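Long-range contact in hypothetical protein PH1109 (Pyrococcus horikoshii, PDB 2D59), which is of unknown function but belongs to the CoA-binding domain family, whose Rossmann-like fold is built around a parallel beta sheet: residues 5-10 against 128-133. Numbering follows the deposited sequence.
Sequences RPIDGL and VANRCM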
loop_
_atom_site.group_PDB
_atom_site.type_symbol
_atom_site.label_atom_id
_atom_site.label_comp_id
_atom_site.label_asym_id
_atom_site.label_seq_id
_atom_site.Cartn_x
_atom_site.Cartn_y
_atom_site.Cartn_z
ATOM N N ARG A 5 -16.207 6.154 2.412
ATOM C CA ARG A 5 -15.677 7.179 3.305
ATOM C C ARG A 5 -14.386 6.722 3.980
ATOM O O ARG A 5 -14.267 5.570 4.395
ATOM C CB ARG A 5 -16.707 7.515 4.386
ATOM C CG ARG A 5 -18.058 7.973 3.860
ATOM C CD ARG A 5 -19.097 7.951 4.970
ATOM N NE ARG A 5 -20.413 8.393 4.516
ATOM C CZ ARG A 5 -20.703 9.640 4.160
ATOM N NH1 ARG A 5 -19.768 10.581 4.206
ATOM N NH2 ARG A 5 -21.929 9.946 3.761
ATOM N N PRO A 6 -13.400 7.626 4.097
ATOM C CA PRO A 6 -12.129 7.278 4.737
ATOM C C PRO A 6 -12.350 6.823 6.178
ATOM O O PRO A 6 -13.216 7.346 6.883
ATOM C CB PRO A 6 -11.340 8.583 4.668
ATOM C CG PRO A 6 -11.857 9.221 3.420
ATOM C CD PRO A 6 -13.343 8.982 3.525
ATOM N N ILE A 7 -11.562 5.846 6.606
ATOM C CA ILE A 7 -11.651 5.320 7.962
ATOM C C ILE A 7 -10.680 6.072 8.868
ATOM O O ILE A 7 -10.928 6.231 10.063
ATOM C CB ILE A 7 -11.338 3.807 7.968
ATOM C CG1 ILE A 7 -12.573 3.041 7.494
ATOM C CG2 ILE A 7 -10.902 3.345 9.346
ATOM C CD1 ILE A 7 -12.337 1.559 7.307
ATOM N N ASP A 8 -9.576 6.541 8.294
ATOM C CA ASP A 8 -8.593 7.293 9.065
ATOM C C ASP A 8 -9.099 8.723 9.243
ATOM O O ASP A 8 -10.058 9.133 8.587
ATOM C CB ASP A 8 -7.240 7.307 8.347
ATOM C CG ASP A 8 -7.300 8.013 7.012
ATOM O OD1 ASP A 8 -7.370 7.329 5.967
ATOM O OD2 ASP A 8 -7.287 9.261 7.006
ATOM N N GLY A 9 -8.455 9.480 10.127
ATOM C CA GLY A 9 -8.872 10.851 10.363
ATOM C C GLY A 9 -7.936 11.893 9.780
ATOM O O GLY A 9 -8.019 13.074 10.122
ATOM N N LEU A 10 -7.046 11.465 8.891
ATOM C CA LEU A 10 -6.092 12.374 8.267
ATOM C C LEU A 10 -6.781 13.353 7.310
ATOM O O LEU A 10 -7.863 13.079 6.789
ATOM C CB LEU A 10 -5.028 11.564 7.517
ATOM C CG LEU A 10 -4.328 10.464 8.324
ATOM C CD1 LEU A 10 -3.382 9.692 7.418
ATOM C CD2 LEU A 10 -3.562 11.076 9.497
ATOM N N VAL A 128 -3.474 4.860 6.931
ATOM C CA VAL A 128 -4.351 5.440 5.926
ATOM C C VAL A 128 -5.325 4.293 5.711
ATOM O O VAL A 128 -4.905 3.146 5.542
ATOM C CB VAL A 128 -3.607 5.766 4.611
ATOM C CG1 VAL A 128 -4.594 6.289 3.573
ATOM C CG2 VAL A 128 -2.523 6.806 4.875
ATOM N N ALA A 129 -6.620 4.577 5.751
ATOM C CA ALA A 129 -7.585 3.497 5.604
ATOM C C ALA A 129 -8.832 3.830 4.808
ATOM O O ALA A 129 -9.429 4.906 4.947
ATOM C CB ALA A 129 -7.971 2.969 6.981
ATOM N N ASN A 130 -9.221 2.866 3.982
ATOM C CA ASN A 130 -10.382 2.969 3.117
ATOM C C ASN A 130 -10.255 4.116 2.123
ATOM O O ASN A 130 -11.150 4.949 1.981
ATOM C CB ASN A 130 -11.661 3.105 3.940
ATOM C CG ASN A 130 -12.853 2.485 3.244
ATOM O OD1 ASN A 130 -12.767 1.361 2.747
ATOM N ND2 ASN A 130 -13.969 3.205 3.206
ATOM N N ARG A 131 -9.105 4.148 1.457
ATOM C CA ARG A 131 -8.789 5.125 0.425
ATOM C C ARG A 131 -7.980 4.331 -0.596
ATOM O O ARG A 131 -7.482 3.249 -0.290
ATOM C CB ARG A 131 -7.900 6.259 0.955
ATOM C CG ARG A 131 -8.444 7.060 2.122
ATOM C CD ARG A 131 -7.523 8.254 2.350
ATOM N NE ARG A 131 -7.748 8.932 3.624
ATOM C CZ ARG A 131 -8.221 10.168 3.742
ATOM N NH1 ARG A 131 -8.533 10.870 2.661
ATOM N NH2 ARG A 131 -8.370 10.707 4.944
ATOM N N CYS A 132 -7.851 4.867 -1.801
ATOM C CA CYS A 132 -7.077 4.215 -2.845
ATOM C C CYS A 132 -5.906 5.126 -3.197
ATOM O O CYS A 132 -6.100 6.319 -3.421
ATOM C CB CYS A 132 -7.945 3.986 -4.081
ATOM S SG CYS A 132 -7.027 3.370 -5.504
ATOM N N MET A 133 -4.694 4.579 -3.244
ATOM C CA MET A 133 -3.528 5.401 -3.563
ATOM C C MET A 133 -3.673 6.133 -4.893
ATOM O O MET A 133 -3.261 7.284 -5.018
ATOM C CB MET A 133 -2.246 4.562 -3.563
ATOM C CG MET A 133 -1.783 4.153 -2.167
ATOM S SD MET A 133 -0.047 3.626 -2.134
ATOM C CE MET A 133 0.795 5.246 -2.107
HETATM O O HOH W 1 -9.209 13.491 3.783
#
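Arg131, two residues past the end of strand 126-129, grips Asp8 side-on. From CB the chain turns to set CG anti to the carbonyl carbon (chi1 -58°) and then runs extended from CG to NE. CG lies near Pro6 CB, and CD passes Asp8 OD1 at 3.7 Å. NE then donates to the syn lone pair of Asp8 OD1, while NH2 meets Asp8 OD2 at 2.7 Å, completing a two-pronged salt bridge whose carboxylate and guanidinium planes are only 22° apart. Pro6 CB sits over the centre of one guanidinium face, 3.6 Å from Arg131 CZ, and NH1 turns to a water and to Glu136. The carboxylate is also held on the anti side of each oxygen: Ala129 N donates to OD1, and Leu10 N to the anti lone pair of OD2, closing an Asx turn. Four N-H groups thus fix its rotation and would probably stabilise its negative charge. Toward the N-terminus, Ile7 N donates to Ala129 O and Ile7 CB packs on Ala129 CB at 3.6 Å. Asn130 ND2 donates to Arg5 O from above the carbonyl plane. Segment 5-10 thereby lines the outermost strand 126-129, which pairs with strand 104-107 through Val128, while Leu10 and Arg131 both rest on Ile15 of helix 12-21.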